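Local structure of transcriptional regulatory protein (Chlamydia trachomatis, 3Q7R) at the interface of chains A and B. The protein acts as an atypical response regulator of the OmpR/PhoB subfamily, a transcription factor that binds its own promoter and may activate transcription globally. Sequence-based numbering; all coordinates share one arbitrary frame. Chains: chain A/B, Transcriptional regulatory protein.

Contacts 1 and 2 are neighbouring parts of one two-fold symmetric dimer interface between ChxR receiver domains, the centres of their C-alpha atoms about 14 Å apart. In contact 1, helix 85-93 of chain A lies against helix 105-116 of chain B; in contact 2, strands 97-100 of both chains meet near the axis, flanked by the C-terminal helices. Strand 97-100 of chain A and helix 105-116 of chain B serve both. Polar pairs of contact 1 lie beside a tryptophan-centred contact 2, and the two-fold repeats contact 1 with the chains exchanged, which probably spreads the grip over both sides of the axis.

Contact 1: the interface of chains A and B. Residues chain A 83, 85-86, 88-89, 92-93, 98; chain B 104, 106-107, 110-111.
Polar pairs line the outer side of this helix-to-helix patch. A:Glu85 has CG anti to its backbone N and an extended chain, so its carboxylate reaches B:Thr104 obliquely; the threonine hydroxyl OG1 donates to OE2 at 2.8 Å, coming from above the carboxylate plane. The same OG1 accepts the backbone N-H of B:Ile107 at 3.2 Å, along a nearly straight line (166° at H), so the hydroxyl caps the start of helix 105-116 while gripping the partner. A water joins OE2 of A:Glu85 to the backbone N of B:Arg106. At the other end of the patch, B:Ser110 OG donates to A:Asp93 OD1 at 2.8 Å, again from above the carboxylate plane, and a second water links OD1 to the carbonyl O of B:Ser110.

Between these lies the salt bridge of A:Glu86 with B:Arg106, whose chain bends at chi3. The two side chains cross at about a right angle; the charged planes are nearly parallel (10°) but offset, so each group meets the other from above its plane. NH2 of B:Arg106 donates a bent hydrogen bond to OE1 of A:Glu86 at 2.6 Å (118° at H). Both side chains are poorly ordered, and the separation modelled at NH1 is too short to be meaningful.

Apolar packing fills the inner side. B:Ile107 points its CD1 tip at the rim of A:Phe83, 3.6 Å from CE1, while its CG1 lies 3.9 Å from CG2 of A:Val89. That valine methyl also rests on the B:Arg106 backbone. A:Leu92 sets its CB against CB of B:Ser110, 3.8 Å away, and CD1 beside the backbone at B:Ala111. The hydroxyl OH of A:Tyr98 comes across CG2 of B:Ile107 at about a right angle.

Helix 85-93 of chain A, with its preceding loop and A:Tyr98 from strand 97-100, packs against helix 105-116 of chain B as part of the receiver-domain dimer interface, on the helix-strand-helix face that the OmpR/PhoB subfamily uses.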
ATOM      1  N   PHE A  83       4.094 -13.381  -3.094  1.00 13.56           N
ATOM      2  CA  PHE A  83       2.662 -13.389  -2.882  1.00 14.16           C
ATOM      3  C   PHE A  83       2.223 -14.678  -2.196  1.00 15.91           C
ATOM      4  O   PHE A  83       2.540 -15.809  -2.678  1.00 17.79           O
ATOM      5  CB  PHE A  83       1.910 -13.319  -4.207  1.00 16.10           C
ATOM      6  CG  PHE A  83       0.442 -13.506  -4.019  1.00 17.63           C
ATOM      7  CD1 PHE A  83      -0.317 -12.485  -3.491  1.00 22.86           C
ATOM      8  CD2 PHE A  83      -0.140 -14.710  -4.241  1.00 21.61           C
ATOM      9  CE1 PHE A  83      -1.658 -12.658  -3.279  1.00 24.10           C
ATOM     10  CE2 PHE A  83      -1.477 -14.878  -4.027  1.00 22.29           C
ATOM     11  CZ  PHE A  83      -2.215 -13.859  -3.496  1.00 21.81           C
ATOM     12  N   GLU A  85      -1.596 -15.706  -0.128  1.00 16.65           N
ATOM     13  CA  GLU A  85      -2.853 -15.074   0.270  1.00 15.85           C
ATOM     14  C   GLU A  85      -2.940 -14.775   1.754  1.00 14.73           C
ATOM     15  O   GLU A  85      -3.200 -13.603   2.105  1.00 16.13           O
ATOM     16  CB  GLU A  85      -4.061 -15.969  -0.078  1.00 16.20           C
ATOM     17  CG  GLU A  85      -5.391 -15.293   0.328  1.00 16.66           C
ATOM     18  CD  GLU A  85      -6.637 -16.146   0.054  1.00 21.57           C
ATOM     19  OE1 GLU A  85      -6.506 -17.377  -0.109  1.00 26.99           O
ATOM     20  OE2 GLU A  85      -7.743 -15.578   0.043  1.00 20.14           O
ATOM     21  N   GLU A  86      -2.658 -15.772   2.606  1.00 15.31           N
ATOM     22  CA  GLU A  86      -2.868 -15.581   4.055  1.00 16.56           C
ATOM     23  C   GLU A  86      -1.807 -14.667   4.609  1.00 13.64           C
ATOM     24  O   GLU A  86      -2.094 -13.947   5.568  1.00 13.14           O
ATOM     25  CB  GLU A  86      -2.885 -16.869   4.870  1.00 18.44           C
ATOM     26  CG  GLU A  86      -4.160 -17.686   4.652  1.00 27.12           C
ATOM     27  CD  GLU A  86      -5.353 -16.780   4.545  1.00 51.32           C
ATOM     28  OE1 GLU A  86      -5.710 -16.172   5.578  1.00 37.46           O
ATOM     29  OE2 GLU A  86      -5.907 -16.649   3.429  1.00 64.57           O
ATOM     30  N   SER A  88      -0.624 -12.006   3.078  1.00 12.94           N
ATOM     31  CA  SER A  88      -1.132 -10.672   2.696  1.00 13.51           C
ATOM     32  C   SER A  88      -2.290 -10.297   3.587  1.00 13.16           C
ATOM     33  O   SER A  88      -2.317  -9.197   4.125  1.00 13.28           O
ATOM     34  CB  SER A  88      -1.642 -10.654   1.244  1.00 16.05           C
ATOM     35  OG  SER A  88      -0.520 -10.840   0.342  1.00 20.03           O
ATOM     36  N   VAL A  89      -3.245 -11.229   3.783  1.00 12.31           N
ATOM     37  CA  VAL A  89      -4.380 -10.897   4.674  1.00 14.98           C
ATOM     38  C   VAL A  89      -3.888 -10.596   6.097  1.00 13.52           C
ATOM     39  O   VAL A  89      -4.344  -9.603   6.742  1.00 14.13           O
ATOM     40  CB  VAL A  89      -5.395 -12.075   4.716  1.00 17.73           C
ATOM     41  CG1 VAL A  89      -6.406 -11.875   5.866  1.00 15.65           C
ATOM     42  CG2 VAL A  89      -6.104 -12.229   3.344  1.00 16.41           C
ATOM     43  N   LEU A  92      -2.391  -7.058   6.310  1.00 11.31           N
ATOM     44  CA  LEU A  92      -3.392  -5.994   6.226  1.00 11.93           C
ATOM     45  C   LEU A  92      -4.191  -5.917   7.547  1.00 13.30           C
ATOM     46  O   LEU A  92      -4.497  -4.831   8.066  1.00 12.62           O
ATOM     47  CB  LEU A  92      -4.324  -6.260   5.060  1.00 12.74           C
ATOM     48  CG  LEU A  92      -3.623  -6.177   3.678  1.00 11.67           C
ATOM     49  CD1 LEU A  92      -4.543  -6.848   2.606  1.00 16.15           C
ATOM     50  CD2 LEU A  92      -3.296  -4.701   3.273  1.00 13.77           C
ATOM     51  N   ASP A  93      -4.519  -7.088   8.075  1.00 13.01           N
ATOM     52  CA  ASP A  93      -5.318  -7.130   9.302  1.00 15.41           C
ATOM     53  C   ASP A  93      -4.518  -6.622  10.507  1.00 16.21           C
ATOM     54  O   ASP A  93      -5.119  -6.124  11.480  1.00 15.51           O
ATOM     55  CB  ASP A  93      -5.795  -8.562   9.591  1.00 14.32           C
ATOM     56  CG  ASP A  93      -6.943  -9.016   8.667  1.00 16.98           C
ATOM     57  OD1 ASP A  93      -7.450  -8.198   7.889  1.00 18.26           O
ATOM     58  OD2 ASP A  93      -7.321 -10.220   8.788  1.00 19.81           O
ATOM     59  N   TYR A  98       1.646  -2.875   2.084  1.00 13.40           N
ATOM     60  CA  TYR A  98       2.867  -3.567   1.621  1.00 13.22           C
ATOM     61  C   TYR A  98       3.035  -3.412   0.120  1.00 16.14           C
ATOM     62  O   TYR A  98       2.068  -3.055  -0.579  1.00 16.54           O
ATOM     63  CB  TYR A  98       2.854  -5.105   1.944  1.00 13.26           C
ATOM     64  CG  TYR A  98       1.642  -5.815   1.381  1.00 14.42           C
ATOM     65  CD1 TYR A  98       1.605  -6.225   0.074  1.00 15.24           C
ATOM     66  CD2 TYR A  98       0.522  -6.045   2.196  1.00 14.53           C
ATOM     67  CE1 TYR A  98       0.465  -6.882  -0.439  1.00 16.70           C
ATOM     68  CE2 TYR A  98      -0.616  -6.675   1.709  1.00 19.32           C
ATOM     69  CZ  TYR A  98      -0.648  -7.051   0.400  1.00 16.98           C
ATOM     70  OH  TYR A  98      -1.785  -7.685  -0.137  1.00 19.19           O
TER
ATOM     71  N   THR B 104      -7.767 -11.928  -4.133  1.00 21.79           N
ATOM     72  CA  THR B 104      -8.885 -12.759  -3.677  1.00 21.16           C
ATOM     73  C   THR B 104      -9.866 -11.919  -2.875  1.00 18.28           C
ATOM     74  O   THR B 104      -9.506 -10.840  -2.417  1.00 19.79           O
ATOM     75  CB  THR B 104      -8.383 -13.882  -2.747  1.00 20.13           C
ATOM     76  OG1 THR B 104      -7.879 -13.312  -1.518  1.00 20.02           O
ATOM     77  CG2 THR B 104      -7.288 -14.690  -3.469  1.00 27.12           C
ATOM     78  N   ARG B 106     -10.754 -12.339   0.204  1.00 19.19           N
ATOM     79  CA  ARG B 106     -10.222 -12.098   1.538  1.00 21.00           C
ATOM     80  C   ARG B 106      -9.187 -10.974   1.530  1.00 19.44           C
ATOM     81  O   ARG B 106      -9.186 -10.132   2.421  1.00 18.21           O
ATOM     82  CB  ARG B 106      -9.608 -13.369   2.123  1.00 19.25           C
ATOM     83  CG  ARG B 106     -10.704 -14.321   2.521  1.00 28.01           C
ATOM     84  CD  ARG B 106     -10.093 -15.566   3.056  1.00 33.14           C
ATOM     85  NE  ARG B 106      -9.554 -15.282   4.382  1.00 36.80           N
ATOM     86  CZ  ARG B 106      -8.531 -15.897   4.926  1.00 48.69           C
ATOM     87  NH1 ARG B 106      -7.904 -16.847   4.243  1.00 57.03           N
ATOM     88  NH2 ARG B 106      -8.152 -15.557   6.162  1.00 41.89           N
ATOM     89  N   ILE B 107      -8.341 -10.938   0.508  1.00 18.47           N
ATOM     90  CA  ILE B 107      -7.392  -9.837   0.374  1.00 18.87           C
ATOM     91  C   ILE B 107      -8.123  -8.508   0.185  1.00 18.07           C
ATOM     92  O   ILE B 107      -7.850  -7.533   0.881  1.00 17.73           O
ATOM     93  CB  ILE B 107      -6.409 -10.095  -0.748  1.00 17.13           C
ATOM     94  CG1 ILE B 107      -5.468 -11.202  -0.318  1.00 19.51           C
ATOM     95  CG2 ILE B 107      -5.549  -8.850  -1.054  1.00 19.22           C
ATOM     96  CD1 ILE B 107      -4.595 -11.696  -1.497  1.00 22.68           C
ATOM     97  N   SER B 110      -9.806  -7.257   3.316  1.00 17.42           N
ATOM     98  CA  SER B 110      -8.867  -6.736   4.323  1.00 16.57           C
ATOM     99  C   SER B 110      -8.247  -5.412   3.898  1.00 17.59           C
ATOM    100  O   SER B 110      -8.000  -4.519   4.727  1.00 19.82           O
ATOM    101  CB  SER B 110      -7.776  -7.769   4.630  1.00 17.58           C
ATOM    102  OG  SER B 110      -8.341  -8.859   5.362  1.00 19.39           O
ATOM    103  N   ALA B 111      -8.023  -5.250   2.596  1.00 17.10           N
ATOM    104  CA  ALA B 111      -7.499  -3.974   2.082  1.00 16.24           C
ATOM    105  C   ALA B 111      -8.511  -2.839   2.191  1.00 16.95           C
ATOM    106  O   ALA B 111      -8.172  -1.739   2.619  1.00 19.07           O
ATOM    107  CB  ALA B 111      -7.064  -4.131   0.623  1.00 18.72           C
TER
HETATM  108  O   HOH W   1      -7.784  -5.144   7.370  1.00 25.66           O
HETATM  109  O   HOH W   2     -10.624 -15.223  -0.562  1.00 29.23           O

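Contact 2: the interface of chains A and B. Residues chain A 97, 99, 111, 114-115, 118; chain B 77, 96-99, 115.
A:Trp97 and B:Trp97, which lose the most surface to the partner in this patch, meet edge-to-face in what appears to be an aromatic centre of the dimer interface. Although they are the same residue in two copies, their side chains differ: CG of A:Trp97 is anti to the backbone N (chi1 -176°), whereas in B:Trp97 it is anti to the carbonyl carbon (chi1 -66°). The pair therefore breaks the two-fold symmetry locally. The pyrrole edge of A:Trp97 is turned onto one face of B:Trp97, near its six-membered ring, NE1 leading at 3.3 Å from CD2 and CD1 beside it.

On the opposite face of B:Trp97, methyl CD2 of A:Leu114 sits over the ring centre in a CH-pi contact, 3.4 Å from CE2, so the indole is clamped between the two chain A groups. Its rotation is further fixed at the edge: NE1 of B:Trp97 donates to the amide oxygen OE1 of A:Gln118 at 2.8 Å, nearly straight (166° at H) and in the indole plane, though the donor lies above the carbonyl plane of the glutamine. A:Phe115 lines the adjoining edge.

The benzo end of A:Trp97 enters chain B, its CH2 3.5 Å from CD2 of B:Leu99. CE1 of B:Phe115 bears on its face near the rim, the rings nearly perpendicular.

Both indoles project from the start of strand 97-100. B:Trp97 packs against the C-terminal half of helix 105-118 in chain A, and A:Trp97 between strand 97-100 and helix 105-116 of chain B.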
ATOM      1  N   TRP A  97       0.247  -1.887   5.292  1.00 12.82           N
ATOM      2  CA  TRP A  97       0.233  -1.902   3.852  1.00 13.64           C
ATOM      3  C   TRP A  97       1.588  -2.456   3.353  1.00 12.81           C
ATOM      4  O   TRP A  97       2.575  -2.482   4.111  1.00 11.96           O
ATOM      5  CB  TRP A  97      -0.039  -0.462   3.303  1.00 17.26           C
ATOM      6  CG  TRP A  97      -0.162  -0.376   1.802  1.00 19.71           C
ATOM      7  CD1 TRP A  97       0.566   0.424   0.949  1.00 23.11           C
ATOM      8  CD2 TRP A  97      -1.066  -1.102   0.971  1.00 19.34           C
ATOM      9  NE1 TRP A  97       0.172   0.222  -0.371  1.00 27.37           N
ATOM     10  CE2 TRP A  97      -0.831  -0.697  -0.391  1.00 24.11           C
ATOM     11  CE3 TRP A  97      -2.045  -2.047   1.232  1.00 19.47           C
ATOM     12  CZ2 TRP A  97      -1.525  -1.232  -1.467  1.00 32.10           C
ATOM     13  CZ3 TRP A  97      -2.767  -2.587   0.125  1.00 26.70           C
ATOM     14  CH2 TRP A  97      -2.481  -2.172  -1.199  1.00 30.00           C
ATOM     15  N   LEU A  99       4.267  -3.600  -0.336  1.00 13.17           N
ATOM     16  CA  LEU A  99       4.595  -3.757  -1.762  1.00 16.58           C
ATOM     17  C   LEU A  99       5.155  -5.156  -1.897  1.00 15.48           C
ATOM     18  O   LEU A  99       5.900  -5.610  -0.994  1.00 15.11           O
ATOM     19  CB  LEU A  99       5.715  -2.792  -2.194  1.00 16.38           C
ATOM     20  CG  LEU A  99       5.366  -1.307  -2.083  1.00 19.94           C
ATOM     21  CD1 LEU A  99       6.587  -0.421  -2.346  1.00 23.81           C
ATOM     22  CD2 LEU A  99       4.273  -1.041  -3.116  1.00 24.10           C
ATOM     23  N   ALA A 111       6.680   5.240  -3.769  1.00 17.63           N
ATOM     24  CA  ALA A 111       5.819   4.745  -2.719  1.00 16.30           C
ATOM     25  C   ALA A 111       6.039   5.513  -1.423  1.00 17.85           C
ATOM     26  O   ALA A 111       5.083   5.806  -0.720  1.00 18.62           O
ATOM     27  CB  ALA A 111       6.085   3.249  -2.487  1.00 16.92           C
ATOM     28  N   LEU A 114       4.416   8.868  -1.831  1.00 20.28           N
ATOM     29  CA  LEU A 114       2.953   8.818  -1.764  1.00 21.71           C
ATOM     30  C   LEU A 114       2.513   8.581  -0.323  1.00 20.58           C
ATOM     31  O   LEU A 114       1.589   9.240   0.160  1.00 22.96           O
ATOM     32  CB  LEU A 114       2.388   7.716  -2.660  1.00 21.20           C
ATOM     33  CG  LEU A 114       0.868   7.513  -2.583  1.00 23.69           C
ATOM     34  CD1 LEU A 114       0.093   8.795  -2.936  1.00 23.61           C
ATOM     35  CD2 LEU A 114       0.446   6.401  -3.541  1.00 26.96           C
ATOM     36  N   PHE A 115       3.149   7.627   0.355  1.00 19.13           N
ATOM     37  CA  PHE A 115       2.724   7.280   1.704  1.00 16.52           C
ATOM     38  C   PHE A 115       2.806   8.486   2.626  1.00 25.53           C
ATOM     39  O   PHE A 115       1.869   8.789   3.381  1.00 24.69           O
ATOM     40  CB  PHE A 115       3.609   6.139   2.230  1.00 16.73           C
ATOM     41  CG  PHE A 115       3.049   5.459   3.453  1.00 19.25           C
ATOM     42  CD1 PHE A 115       2.624   4.150   3.376  1.00 25.00           C
ATOM     43  CD2 PHE A 115       2.935   6.132   4.656  1.00 20.44           C
ATOM     44  CE1 PHE A 115       2.083   3.502   4.505  1.00 29.27           C
ATOM     45  CE2 PHE A 115       2.379   5.496   5.770  1.00 21.02           C
ATOM     46  CZ  PHE A 115       1.951   4.202   5.692  1.00 24.69           C
ATOM     47  N   GLN A 118       0.137  11.252   1.923  1.00 28.13           N
ATOM     48  CA  GLN A 118      -1.210  10.884   2.336  1.00 31.52           C
ATOM     49  C   GLN A 118      -1.398  10.847   3.861  1.00 39.00           C
ATOM     50  O   GLN A 118      -2.496  11.100   4.350  1.00 50.24           O
ATOM     51  CB  GLN A 118      -1.538   9.494   1.797  1.00 32.70           C
ATOM     52  CG  GLN A 118      -1.866   9.402   0.313  1.00 40.17           C
ATOM     53  CD  GLN A 118      -2.250   7.979  -0.043  1.00 47.54           C
ATOM     54  OE1 GLN A 118      -2.054   7.065   0.773  1.00 40.00           O
ATOM     55  NE2 GLN A 118      -2.819   7.778  -1.236  1.00 44.06           N
TER
ATOM     56  N   LEU B  77      -8.043   2.669  -4.776  1.00 30.40           N
ATOM     57  CA  LEU B  77      -7.088   1.567  -4.860  1.00 29.22           C
ATOM     58  C   LEU B  77      -7.247   0.970  -6.245  1.00 26.56           C
ATOM     59  O   LEU B  77      -8.372   0.731  -6.656  1.00 27.34           O
ATOM     60  CB  LEU B  77      -7.418   0.508  -3.824  1.00 28.07           C
ATOM     61  CG  LEU B  77      -6.672  -0.829  -3.927  1.00 27.06           C
ATOM     62  CD1 LEU B  77      -5.154  -0.643  -3.693  1.00 25.89           C
ATOM     63  CD2 LEU B  77      -7.314  -1.893  -2.968  1.00 27.66           C
ATOM     64  N   PHE B  96      -2.110   6.953  -6.717  1.00 24.60           N
ATOM     65  CA  PHE B  96      -2.824   5.676  -6.572  1.00 23.45           C
ATOM     66  C   PHE B  96      -1.996   4.526  -5.977  1.00 23.82           C
ATOM     67  O   PHE B  96      -0.991   4.145  -6.562  1.00 25.27           O
ATOM     68  CB  PHE B  96      -3.305   5.183  -7.941  1.00 25.69           C
ATOM     69  CG  PHE B  96      -4.252   6.122  -8.621  1.00 28.58           C
ATOM     70  CD1 PHE B  96      -5.591   6.147  -8.278  1.00 32.71           C
ATOM     71  CD2 PHE B  96      -3.793   6.991  -9.607  1.00 27.52           C
ATOM     72  CE1 PHE B  96      -6.478   7.024  -8.910  1.00 38.57           C
ATOM     73  CE2 PHE B  96      -4.681   7.884 -10.251  1.00 30.98           C
ATOM     74  CZ  PHE B  96      -6.011   7.897  -9.896  1.00 30.73           C
ATOM     75  N   TRP B  97      -2.443   3.938  -4.873  1.00 23.66           N
ATOM     76  CA  TRP B  97      -1.912   2.619  -4.489  1.00 21.07           C
ATOM     77  C   TRP B  97      -2.510   1.506  -5.341  1.00 24.61           C
ATOM     78  O   TRP B  97      -3.564   1.701  -5.988  1.00 24.81           O
ATOM     79  CB  TRP B  97      -2.250   2.295  -3.038  1.00 22.08           C
ATOM     80  CG  TRP B  97      -1.582   3.187  -2.122  1.00 26.97           C
ATOM     81  CD1 TRP B  97      -2.151   4.196  -1.424  1.00 33.55           C
ATOM     82  CD2 TRP B  97      -0.169   3.210  -1.798  1.00 25.81           C
ATOM     83  NE1 TRP B  97      -1.195   4.850  -0.677  1.00 33.73           N
ATOM     84  CE2 TRP B  97       0.026   4.257  -0.873  1.00 32.95           C
ATOM     85  CE3 TRP B  97       0.929   2.458  -2.201  1.00 22.97           C
ATOM     86  CZ2 TRP B  97       1.291   4.575  -0.338  1.00 28.84           C
ATOM     87  CZ3 TRP B  97       2.181   2.727  -1.635  1.00 20.59           C
ATOM     88  CH2 TRP B  97       2.356   3.803  -0.740  1.00 25.56           C
ATOM     89  N   TYR B  98      -1.878   0.335  -5.342  1.00 20.56           N
ATOM     90  CA  TYR B  98      -2.409  -0.782  -6.137  1.00 20.98           C
ATOM     91  C   TYR B  98      -2.169  -2.163  -5.507  1.00 21.35           C
ATOM     92  O   TYR B  98      -1.294  -2.346  -4.622  1.00 23.24           O
ATOM     93  CB  TYR B  98      -1.762  -0.772  -7.540  1.00 24.67           C
ATOM     94  CG  TYR B  98      -0.246  -0.765  -7.513  1.00 26.92           C
ATOM     95  CD1 TYR B  98       0.459  -1.940  -7.323  1.00 23.21           C
ATOM     96  CD2 TYR B  98       0.473   0.422  -7.653  1.00 26.82           C
ATOM     97  CE1 TYR B  98       1.832  -1.951  -7.272  1.00 21.78           C
ATOM     98  CE2 TYR B  98       1.854   0.429  -7.620  1.00 27.30           C
ATOM     99  CZ  TYR B  98       2.530  -0.764  -7.412  1.00 21.29           C
ATOM    100  OH  TYR B  98       3.897  -0.825  -7.361  1.00 24.48           O
ATOM    101  N   LEU B  99      -2.933  -3.137  -5.980  1.00 20.76           N
ATOM    102  CA  LEU B  99      -2.599  -4.545  -5.798  1.00 24.94           C
ATOM    103  C   LEU B  99      -2.421  -5.182  -7.138  1.00 25.66           C
ATOM    104  O   LEU B  99      -3.121  -4.824  -8.090  1.00 25.25           O
ATOM    105  CB  LEU B  99      -3.708  -5.292  -5.098  1.00 22.82           C
ATOM    106  CG  LEU B  99      -3.932  -4.797  -3.695  1.00 30.44           C
ATOM    107  CD1 LEU B  99      -5.211  -5.427  -3.156  1.00 29.22           C
ATOM    108  CD2 LEU B  99      -2.671  -5.229  -2.892  1.00 25.35           C
ATOM    109  N   PHE B 115      -7.851   0.495   4.464  1.00 22.59           N
ATOM    110  CA  PHE B 115      -7.884   1.839   3.838  1.00 23.44           C
ATOM    111  C   PHE B 115      -8.874   2.722   4.580  1.00 28.20           C
ATOM    112  O   PHE B 115      -8.577   3.853   4.889  1.00 27.42           O
ATOM    113  CB  PHE B 115      -8.240   1.779   2.350  1.00 27.35           C
ATOM    114  CG  PHE B 115      -7.060   1.568   1.451  1.00 41.59           C
ATOM    115  CD1 PHE B 115      -6.203   0.504   1.666  1.00 49.13           C
ATOM    116  CD2 PHE B 115      -6.818   2.431   0.373  1.00 43.82           C
ATOM    117  CE1 PHE B 115      -5.115   0.293   0.848  1.00 51.87           C
ATOM    118  CE2 PHE B 115      -5.736   2.235  -0.455  1.00 48.02           C
ATOM    119  CZ  PHE B 115      -4.875   1.154  -0.220  1.00 54.98           C
TER